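Local coordinates for protein inorganic pyrophosphatase (Shewanella sp. AS-11, PDB 6LL8) that probably hydrolyses diphosphate to two phosphates, as a metal-dependent family II pyrophosphatase that binds its substrate analogue and magnesium ions between two domains, at residues Leu23-Asn28 and Met123-Tyr128; Ile77-Asp82 and Asp202-Asn207; Gly210-Ile215 and Gly244-Val249. One frame throughout, in Å; residues are numbered along the deposited sequence. Where two conformers were deposited one is given.

In the fold
Interactions 1 and 3 lie on opposite sides of the chain's centre, their centres about 36 Å apart; the first belongs to the DHH family domain, the other to the DHHA2 domain. Interaction 2 joins the two domains: residues 77-82 come from the DHH part, residues 202-207 from the DHHA2 part, and Lys204 reaches imidodiphosphate. Its centre is about 11 Å from that of interaction 3, and the two touch, because strands 203-208 and 211-220 are sheet neighbours and Asp205 OD1 makes a salt bridge to Arg246 NE at 2.8 Å. The nearest atoms of interaction 1 are about 14 Å from interaction 2 and about 24 Å from interaction 3; its Leu23 side chain is about 13 Å from a bound magnesium ion.

Interaction 1. Residues Leu23-Asn28 and Met123-Tyr128; sequences LAYLKN and MMYDFY
Leu26 and Tyr125 mark the nearest backbone approach of two almost parallel helical segments, 23-28 and 123-128, whose axes come within 10.6 Å at 12°. The CA atoms of Leu26 and Tyr125 are 6.7 Å apart. No hydrogen bond links the segments directly, and the contact is carried by apolar packing around Leu26. Its CB lies over one face of the Tyr125 ring, 4.0 Å from the centroid and 21° off the ring normal, a CH-pi contact offset toward the rim near CZ and CE1. Leu26 CG is anti to the backbone N, and beyond it the two methyls divide: CD1 approaches CD2 of the Tyr125 ring, while CD2 meets Met124 CB at 3.7 Å and also approaches Tyr128 CD2. Helices 14-29 and 117-128 thus pack side by side within the DHH domain, with Tyr70 of the central parallel sheet touching Leu23, Lys27 and Met124. Met124 is bent at chi3 (74°), and its CE rests on Leu23 CD1 at 3.7 Å. On another flank, Tyr125 OH sits at the edge of the Tyr25 ring, 3.3 Å from CD2, the side chains crossing at about a right angle; this hydroxyl is hydrogen-bonded to Ala22 O. A water joins Lys27 NZ to Tyr128 OH, 2.7 Å from each, accepting from the ammonium group, which also forms a salt bridge with Glu32.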
loop_
_atom_site.group_PDB
_atom_site.type_symbol
_atom_site.label_atom_id
_atom_site.label_comp_id
_atom_site.label_asym_id
_atom_site.label_seq_id
_atom_site.Cartn_x
_atom_site.Cartn_y
_atom_site.Cartn_z
ATOM N N LEU A 23 -13.114 5.858 6.276
ATOM C CA LEU A 23 -13.505 7.177 5.764
ATOM C C LEU A 23 -14.944 7.148 5.304
ATOM O O LEU A 23 -15.659 8.144 5.523
ATOM C CB LEU A 23 -12.562 7.632 4.668
ATOM C CG LEU A 23 -12.898 8.980 4.046
ATOM C CD1 LEU A 23 -13.026 10.093 5.053
ATOM C CD2 LEU A 23 -11.877 9.342 2.973
ATOM N N ALA A 24 -15.432 6.070 4.684
ATOM C CA ALA A 24 -16.865 6.039 4.314
ATOM C C ALA A 24 -17.726 6.194 5.566
ATOM O O ALA A 24 -18.752 6.894 5.535
ATOM C CB ALA A 24 -17.213 4.784 3.568
ATOM N N TYR A 25 -17.369 5.543 6.660
ATOM C CA TYR A 25 -18.163 5.659 7.901
ATOM C C TYR A 25 -18.188 7.113 8.330
ATOM O O TYR A 25 -19.241 7.670 8.676
ATOM C CB TYR A 25 -17.591 4.756 8.985
ATOM C CG TYR A 25 -18.336 4.892 10.297
ATOM C CD1 TYR A 25 -19.508 4.210 10.534
ATOM C CD2 TYR A 25 -17.896 5.759 11.264
ATOM C CE1 TYR A 25 -20.171 4.386 11.734
ATOM C CE2 TYR A 25 -18.569 5.990 12.446
ATOM C CZ TYR A 25 -19.716 5.278 12.688
ATOM O OH TYR A 25 -20.416 5.469 13.868
ATOM N N LEU A 26 -17.026 7.758 8.382
ATOM C CA LEU A 26 -16.925 9.169 8.814
ATOM C C LEU A 26 -17.790 10.044 7.906
ATOM O O LEU A 26 -18.566 10.871 8.429
ATOM C CB LEU A 26 -15.466 9.604 8.737
ATOM C CG LEU A 26 -15.215 11.088 8.991
ATOM C CD1 LEU A 26 -15.762 11.535 10.339
ATOM C CD2 LEU A 26 -13.755 11.395 8.860
ATOM N N LYS A 27 -17.696 9.909 6.598
ATOM C CA LYS A 27 -18.491 10.723 5.664
ATOM C C LYS A 27 -19.982 10.512 5.935
ATOM O O LYS A 27 -20.733 11.496 6.006
ATOM C CB LYS A 27 -18.128 10.357 4.229
ATOM C CG LYS A 27 -16.809 10.932 3.775
ATOM C CD LYS A 27 -16.804 12.426 3.721
ATOM C CE LYS A 27 -15.723 12.986 2.834
ATOM N NZ LYS A 27 -15.809 14.440 2.745
ATOM N N ASN A 28 -20.421 9.286 6.088
ATOM C CA ASN A 28 -21.852 9.062 6.375
ATOM C C ASN A 28 -22.238 9.728 7.695
ATOM O O ASN A 28 -23.345 10.270 7.789
ATOM C CB ASN A 28 -22.191 7.582 6.328
ATOM C CG ASN A 28 -22.187 7.069 4.904
ATOM O OD1 ASN A 28 -22.825 7.662 4.039
ATOM N ND2 ASN A 28 -21.503 5.968 4.645
ATOM N N MET A 123 -6.999 11.757 11.973
ATOM C CA MET A 123 -6.983 13.239 12.085
ATOM C C MET A 123 -8.290 13.820 11.551
ATOM O O MET A 123 -8.766 14.826 12.096
ATOM C CB MET A 123 -5.827 13.857 11.296
ATOM C CG MET A 123 -4.473 13.553 11.864
ATOM S SD MET A 123 -3.226 14.108 10.653
ATOM C CE MET A 123 -1.718 13.561 11.447
ATOM N N MET A 124 -8.862 13.215 10.526
ATOM C CA MET A 124 -10.160 13.692 10.009
ATOM C C MET A 124 -11.278 13.451 11.021
ATOM O O MET A 124 -12.107 14.351 11.259
ATOM C CB MET A 124 -10.452 13.014 8.674
ATOM C CG MET A 124 -9.440 13.305 7.615
ATOM S SD MET A 124 -9.666 12.388 6.069
ATOM C CE MET A 124 -11.070 13.240 5.398
ATOM N N TYR A 125 -11.313 12.293 11.653
ATOM C CA TYR A 125 -12.306 12.050 12.705
ATOM C C TYR A 125 -12.154 13.110 13.798
ATOM O O TYR A 125 -13.170 13.621 14.292
ATOM C CB TYR A 125 -12.173 10.670 13.348
ATOM C CG TYR A 125 -12.833 9.549 12.597
ATOM C CD1 TYR A 125 -12.193 8.834 11.598
ATOM C CD2 TYR A 125 -14.069 9.103 13.018
ATOM C CE1 TYR A 125 -12.810 7.768 10.971
ATOM C CE2 TYR A 125 -14.702 8.042 12.398
ATOM C CZ TYR A 125 -14.063 7.346 11.377
ATOM O OH TYR A 125 -14.703 6.278 10.800
ATOM N N ASP A 126 -10.925 13.419 14.187
ATOM C CA ASP A 126 -10.669 14.420 15.246
ATOM C C ASP A 126 -11.193 15.778 14.787
ATOM O O ASP A 126 -11.811 16.505 15.597
ATOM C CB ASP A 126 -9.184 14.561 15.569
ATOM C CG ASP A 126 -8.514 13.369 16.213
ATOM O OD1 ASP A 126 -9.194 12.538 16.753
ATOM O OD2 ASP A 126 -7.250 13.339 16.177
ATOM N N PHE A 127 -10.942 16.141 13.556
ATOM C CA PHE A 127 -11.364 17.448 13.030
ATOM C C PHE A 127 -12.883 17.574 13.107
ATOM O O PHE A 127 -13.398 18.641 13.483
ATOM C CB PHE A 127 -10.876 17.610 11.591
ATOM C CG PHE A 127 -11.362 18.864 10.922
ATOM C CD1 PHE A 127 -10.850 20.107 11.255
ATOM C CD2 PHE A 127 -12.373 18.805 9.975
ATOM C CE1 PHE A 127 -11.339 21.252 10.643
ATOM C CE2 PHE A 127 -12.852 19.952 9.377
ATOM C CZ PHE A 127 -12.319 21.173 9.699
ATOM N N TYR A 128 -13.615 16.554 12.687
ATOM C CA TYR A 128 -15.091 16.579 12.665
ATOM C C TYR A 128 -15.704 16.248 14.029
ATOM O O TYR A 128 -16.928 16.334 14.191
ATOM C CB TYR A 128 -15.605 15.620 11.587
ATOM C CG TYR A 128 -15.333 16.066 10.181
ATOM C CD1 TYR A 128 -16.013 17.145 9.651
ATOM C CD2 TYR A 128 -14.417 15.403 9.393
ATOM C CE1 TYR A 128 -15.824 17.536 8.340
ATOM C CE2 TYR A 128 -14.200 15.799 8.089
ATOM C CZ TYR A 128 -14.913 16.854 7.555
ATOM O OH TYR A 128 -14.692 17.201 6.253
HETATM O O HOH W 1 -13.887 15.223 4.541
#

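Interaction 2. Residues Ile77-Asp82 and Asp202-Asn207; sequences ITQAPD and DFKDFN. With 2PN (imidodiphosphoric acid), chain I.
Beside the active site of this two-domain pyrophosphatase, Thr78 and Gln79, on a 3-10 turn of the DHH part, meet Lys204 and Asp205 on strand 203-208 of the DHHA2 part. Lys204 is the pocket residue of the contact; Thr78 and Asp205 lie farther from the ligand. One direct hydrogen bond crosses between the segments: Thr78 OG1 donates to Asp205 O at 2.7 Å. The hydroxyl approaches at a C=O...donor angle of 127° and stands above the carbonyl plane, 51° out of it. Thr78 chi1 is 53°, which sets OG1 between the backbone N and the carbonyl carbon and turns it to the strand. Two waters add bridges to the strand backbone: one donates to Thr78 O and accepts from Asp205 N, the other donates to Thr78 OG1 and accepts from Asn207 N at 2.8 Å. The threonine hydroxyl thus has two bonds, donating to the carbonyl and accepting from the water.

Gln79 crosses Lys204 obliquely, its amide against the lysine's aliphatic part, with OE1 3.7 Å from Lys204 CD. Lys204 is fully extended beyond CG, and its NZ donates to imidodiphosphate O1 at 2.7 Å and O4 at 3.0 Å, oxygens on different phosphorus atoms. A third bond from NZ goes to a water that in turn donates to Gln79 OE1 at 2.7 Å, making Gln79 a second-shell partner of the ligand-binding lysine. Arg294, His96 and Lys295 are also hydrogen-bonded to the ligand, donors that would probably offset part of its negative charge. The CB of Phe206 points away from residues 77-82, and its side chain touches Ile215 of strand 211-220 and Val299 of helix 294-307, while Gln79 touches His9 and His74 on the DHH side.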
loop_
_atom_site.group_PDB
_atom_site.type_symbol
_atom_site.label_atom_id
_atom_site.label_comp_id
_atom_site.label_asym_id
_atom_site.label_seq_id
_atom_site.Cartn_x
_atom_site.Cartn_y
_atom_site.Cartn_z
ATOM N N ILE A 77 -2.295 7.934 -11.595
ATOM C CA ILE A 77 -3.127 7.383 -12.676
ATOM C C ILE A 77 -3.003 5.866 -12.704
ATOM O O ILE A 77 -4.018 5.175 -12.838
ATOM C CB ILE A 77 -2.760 8.005 -14.026
ATOM C CG1 ILE A 77 -3.194 9.463 -14.045
ATOM C CG2 ILE A 77 -3.351 7.255 -15.208
ATOM C CD1 ILE A 77 -2.674 10.221 -15.262
ATOM N N THR A 78 -1.799 5.316 -12.585
ATOM C CA THR A 78 -1.571 3.869 -12.736
ATOM C C THR A 78 -2.210 3.055 -11.615
ATOM O O THR A 78 -2.315 1.831 -11.756
ATOM C CB THR A 78 -0.071 3.529 -12.780
ATOM O OG1 THR A 78 0.534 4.117 -11.621
ATOM C CG2 THR A 78 0.612 3.951 -14.070
ATOM N N GLN A 79 -2.581 3.655 -10.515
ATOM C CA GLN A 79 -3.147 2.944 -9.357
ATOM C C GLN A 79 -4.620 3.284 -9.164
ATOM O O GLN A 79 -5.248 2.713 -8.275
ATOM C CB GLN A 79 -2.337 3.264 -8.106
ATOM C CG GLN A 79 -0.910 2.758 -8.232
ATOM C CD GLN A 79 -0.077 3.160 -7.045
ATOM O OE1 GLN A 79 -0.595 3.133 -5.907
ATOM N NE2 GLN A 79 1.227 3.347 -7.319
ATOM N N ALA A 80 -5.166 4.198 -9.958
ATOM C CA ALA A 80 -6.563 4.632 -9.877
ATOM C C ALA A 80 -7.429 3.741 -10.740
ATOM O O ALA A 80 -6.947 2.994 -11.593
ATOM C CB ALA A 80 -6.681 6.048 -10.387
ATOM N N PRO A 81 -8.766 3.837 -10.600
ATOM C CA PRO A 81 -9.631 3.175 -11.573
ATOM C C PRO A 81 -9.253 3.570 -13.007
ATOM O O PRO A 81 -8.888 4.709 -13.245
ATOM C CB PRO A 81 -11.027 3.681 -11.180
ATOM C CG PRO A 81 -10.911 4.035 -9.704
ATOM C CD PRO A 81 -9.515 4.605 -9.579
ATOM N N ASP A 82 -9.487 2.653 -13.929
ATOM C CA ASP A 82 -9.083 2.895 -15.328
ATOM C C ASP A 82 -9.828 4.106 -15.905
ATOM O O ASP A 82 -9.262 4.819 -16.736
ATOM C CB ASP A 82 -9.350 1.676 -16.176
ATOM C CG ASP A 82 -8.417 0.521 -15.929
ATOM O OD1 ASP A 82 -7.363 0.740 -15.311
ATOM O OD2 ASP A 82 -8.720 -0.567 -16.454
ATOM N N ASP A 202 1.361 -7.558 -3.768
ATOM C CA ASP A 202 1.561 -6.193 -3.252
ATOM C C ASP A 202 2.356 -5.436 -4.290
ATOM O O ASP A 202 3.513 -5.057 -4.038
ATOM C CB ASP A 202 2.232 -6.240 -1.899
ATOM C CG ASP A 202 2.473 -4.928 -1.210
ATOM O OD1 ASP A 202 1.936 -3.914 -1.694
ATOM O OD2 ASP A 202 3.145 -4.990 -0.132
ATOM N N PHE A 203 1.747 -5.281 -5.440
ATOM C CA PHE A 203 2.393 -4.813 -6.670
ATOM C C PHE A 203 1.802 -3.498 -7.107
ATOM O O PHE A 203 0.572 -3.360 -7.077
ATOM C CB PHE A 203 2.194 -5.884 -7.744
ATOM C CG PHE A 203 2.807 -5.539 -9.076
ATOM C CD1 PHE A 203 2.070 -4.829 -10.007
ATOM C CD2 PHE A 203 4.107 -5.914 -9.362
ATOM C CE1 PHE A 203 2.625 -4.510 -11.231
ATOM C CE2 PHE A 203 4.666 -5.558 -10.589
ATOM C CZ PHE A 203 3.917 -4.859 -11.501
ATOM N N LYS A 204 2.660 -2.576 -7.523
ATOM C CA LYS A 204 2.239 -1.275 -8.038
ATOM C C LYS A 204 3.021 -0.940 -9.292
ATOM O O LYS A 204 4.232 -1.153 -9.344
ATOM C CB LYS A 204 2.480 -0.173 -7.014
ATOM C CG LYS A 204 1.637 -0.329 -5.751
ATOM C CD LYS A 204 1.983 0.737 -4.727
ATOM C CE LYS A 204 1.142 0.602 -3.464
ATOM N NZ LYS A 204 1.509 1.642 -2.490
ATOM N N ASP A 205 2.332 -0.374 -10.260
ATOM C CA ASP A 205 2.951 0.250 -11.435
ATOM C C ASP A 205 3.151 1.734 -11.168
ATOM O O ASP A 205 2.298 2.406 -10.554
ATOM C CB ASP A 205 2.127 0.044 -12.694
ATOM C CG ASP A 205 2.352 -1.278 -13.389
ATOM O OD1 ASP A 205 3.519 -1.720 -13.435
ATOM O OD2 ASP A 205 1.384 -1.864 -13.893
ATOM N N PHE A 206 4.245 2.236 -11.692
ATOM C CA PHE A 206 4.654 3.647 -11.631
ATOM C C PHE A 206 4.987 4.110 -13.030
ATOM O O PHE A 206 5.737 3.436 -13.745
ATOM C CB PHE A 206 5.893 3.812 -10.757
ATOM C CG PHE A 206 5.650 3.421 -9.323
ATOM C CD1 PHE A 206 5.794 2.104 -8.916
ATOM C CD2 PHE A 206 5.207 4.352 -8.402
ATOM C CE1 PHE A 206 5.519 1.722 -7.623
ATOM C CE2 PHE A 206 4.959 3.973 -7.094
ATOM C CZ PHE A 206 5.094 2.655 -6.705
ATOM N N ASN A 207 4.512 5.292 -13.374
ATOM C CA ASN A 207 4.986 6.023 -14.569
ATOM C C ASN A 207 6.129 6.931 -14.132
ATOM O O ASN A 207 5.883 7.924 -13.402
ATOM C CB ASN A 207 3.837 6.821 -15.158
ATOM C CG ASN A 207 4.242 7.578 -16.384
ATOM O OD1 ASN A 207 5.398 7.606 -16.745
ATOM N ND2 ASN A 207 3.277 8.212 -16.996
HETATM P P1 2PN I . 1.551 1.721 1.023
HETATM O O1 2PN I . 0.426 1.553 0.005
HETATM O O2 2PN I . 1.878 0.434 1.734
HETATM O O3 2PN I . 1.247 2.854 1.986
HETATM N N1 2PN I . 2.886 2.176 0.176
HETATM P P2 2PN I . 4.320 1.459 -0.214
HETATM O O4 2PN I . 4.432 1.636 -1.726
HETATM O O5 2PN I . 4.236 -0.005 0.158
HETATM O O6 2PN I . 5.414 2.192 0.523
HETATM O O HOH W 2 -0.616 -0.308 -10.155
HETATM O O HOH W 3 2.522 6.324 -11.639
HETATM O O HOH W 4 0.149 3.946 -3.458
#

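Interaction 3. Residues Gly210-Ile215 and Gly244-Val249; sequences GNLVGI and GNRHSV
Gly244 and Leu212 touch where residues 244-249 follow helix 230-243: the carbonyl O of Gly244 is 3.7 Å from Leu212 CD2. Asn245, at positive phi, is the C-prime residue of the Schellman motif that ends this helix. Arg246 follows, its side chain crossing Leu212 obliquely with CG 3.8 Å from Leu212 CD2. From CG to NE it runs extended past Gly214, toward the salt bridge with Asp205 on strand 203-208; NH1 is also hydrogen-bonded to Leu240 O. His247 N donates to Leu212 O at 2.8 Å, in the carbonyl plane but with an N-H...O angle of only 133°. This bond precedes the parallel pairing of a beta-alpha-beta unit of the DHHA2 domain, strand 211-220, helix 230-243 and strand 248-255. His247 CG is anti to its backbone N, and the side chain lies alongside Asn211, the amide and ring planes 75° apart. Asn211 OD1 comes to 3.6 Å from His247 CD2, while ND2 is hydrogen-bonded to Met208 O. Ser248 OG, at the ring's edge in its plane, hydrogen-bonds with ND1 at 2.7 Å and also with Ser267 OG on strand 260-267. Ser248 pairs with Val213, and its O accepts from Gly214 N at 2.9 Å, a straighter bond at 164°. Val249, paired with Gly214, brings its CA to 3.3 Å from Gly214 O in a CA-H...O contact, while its side chain packs on Ile237 of the connecting helix.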
loop_
_atom_site.group_PDB
_atom_site.type_symbol
_atom_site.label_atom_id
_atom_site.label_comp_id
_atom_site.label_asym_id
_atom_site.label_seq_id
_atom_site.Cartn_x
_atom_site.Cartn_y
_atom_site.Cartn_z
ATOM N N GLY A 210 7.642 8.667 -18.168
ATOM C CA GLY A 210 7.152 7.925 -19.337
ATOM C C GLY A 210 7.678 6.508 -19.431
ATOM O O GLY A 210 7.392 5.860 -20.410
ATOM N N ASN A 211 8.341 6.019 -18.401
ATOM C CA ASN A 211 8.803 4.615 -18.311
ATOM C C ASN A 211 7.920 3.874 -17.314
ATOM O O ASN A 211 7.779 4.354 -16.149
ATOM C CB ASN A 211 10.261 4.581 -17.881
ATOM C CG ASN A 211 11.141 5.330 -18.849
ATOM O OD1 ASN A 211 11.514 4.778 -19.857
ATOM N ND2 ASN A 211 11.439 6.572 -18.528
ATOM N N LEU A 212 7.362 2.751 -17.730
ATOM C CA LEU A 212 6.453 1.992 -16.865
ATOM C C LEU A 212 7.309 1.053 -16.010
ATOM O O LEU A 212 7.990 0.166 -16.560
ATOM C CB LEU A 212 5.387 1.274 -17.693
ATOM C CG LEU A 212 4.325 0.566 -16.862
ATOM C CD1 LEU A 212 3.550 1.544 -15.995
ATOM C CD2 LEU A 212 3.375 -0.220 -17.736
ATOM N N VAL A 213 7.294 1.253 -14.698
ATOM C CA VAL A 213 8.091 0.467 -13.739
ATOM C C VAL A 213 7.131 -0.245 -12.782
ATOM O O VAL A 213 6.362 0.410 -12.070
ATOM C CB VAL A 213 9.034 1.406 -12.975
ATOM C CG1 VAL A 213 9.770 0.659 -11.888
ATOM C CG2 VAL A 213 9.972 2.107 -13.929
ATOM N N GLY A 214 7.176 -1.560 -12.753
ATOM C CA GLY A 214 6.406 -2.333 -11.800
ATOM C C GLY A 214 7.244 -2.706 -10.606
ATOM O O GLY A 214 8.385 -3.143 -10.784
ATOM N N ILE A 215 6.703 -2.537 -9.406
ATOM C CA ILE A 215 7.436 -2.888 -8.171
ATOM C C ILE A 215 6.504 -3.704 -7.276
ATOM O O ILE A 215 5.472 -3.169 -6.832
ATOM C CB ILE A 215 7.927 -1.641 -7.425
ATOM C CG1 ILE A 215 8.660 -0.678 -8.361
ATOM C CG2 ILE A 215 8.762 -2.072 -6.236
ATOM C CD1 ILE A 215 9.172 0.581 -7.703
ATOM N N GLY A 244 3.336 -6.506 -19.832
ATOM C CA GLY A 244 2.858 -5.126 -19.673
ATOM C C GLY A 244 3.718 -4.127 -20.402
ATOM O O GLY A 244 3.516 -2.928 -20.220
ATOM N N ASN A 245 4.638 -4.580 -21.250
ATOM C CA ASN A 245 5.577 -3.699 -21.984
ATOM C C ASN A 245 6.196 -2.717 -20.989
ATOM O O ASN A 245 6.263 -1.502 -21.217
ATOM C CB ASN A 245 4.881 -2.968 -23.133
ATOM C CG ASN A 245 5.855 -2.358 -24.115
ATOM O OD1 ASN A 245 6.971 -2.834 -24.280
ATOM N ND2 ASN A 245 5.431 -1.294 -24.782
ATOM N N ARG A 246 6.702 -3.256 -19.902
ATOM C CA ARG A 246 7.307 -2.424 -18.848
ATOM C C ARG A 246 8.789 -2.208 -19.110
ATOM O O ARG A 246 9.492 -3.099 -19.658
ATOM C CB ARG A 246 7.112 -3.094 -17.492
ATOM C CG ARG A 246 5.660 -3.188 -17.048
ATOM C CD ARG A 246 5.506 -3.873 -15.696
ATOM N NE ARG A 246 4.147 -3.780 -15.202
ATOM C CZ ARG A 246 3.157 -4.591 -15.544
ATOM N NH1 ARG A 246 3.349 -5.639 -16.322
ATOM N NH2 ARG A 246 1.936 -4.324 -15.146
ATOM N N HIS A 247 9.309 -1.063 -18.707
ATOM C CA HIS A 247 10.756 -0.791 -18.699
ATOM C C HIS A 247 11.438 -1.719 -17.703
ATOM O O HIS A 247 12.527 -2.241 -17.981
ATOM C CB HIS A 247 10.988 0.691 -18.405
ATOM C CG HIS A 247 12.427 1.056 -18.311
ATOM N ND1 HIS A 247 13.197 0.731 -17.226
ATOM C CD2 HIS A 247 13.243 1.678 -19.204
ATOM C CE1 HIS A 247 14.439 1.147 -17.455
ATOM N NE2 HIS A 247 14.478 1.762 -18.668
ATOM N N SER A 248 10.865 -1.850 -16.513
ATOM C CA SER A 248 11.483 -2.585 -15.406
ATOM C C SER A 248 10.396 -3.277 -14.589
ATOM O O SER A 248 9.305 -2.713 -14.423
ATOM C CB SER A 248 12.251 -1.666 -14.494
ATOM O OG SER A 248 13.312 -0.982 -15.140
ATOM N N VAL A 249 10.753 -4.417 -14.019
ATOM C CA VAL A 249 9.986 -5.040 -12.917
ATOM C C VAL A 249 10.951 -5.348 -11.800
ATOM O O VAL A 249 11.984 -5.982 -12.041
ATOM C CB VAL A 249 9.165 -6.274 -13.324
ATOM C CG1 VAL A 249 8.473 -6.855 -12.105
ATOM C CG2 VAL A 249 8.149 -5.965 -14.416
#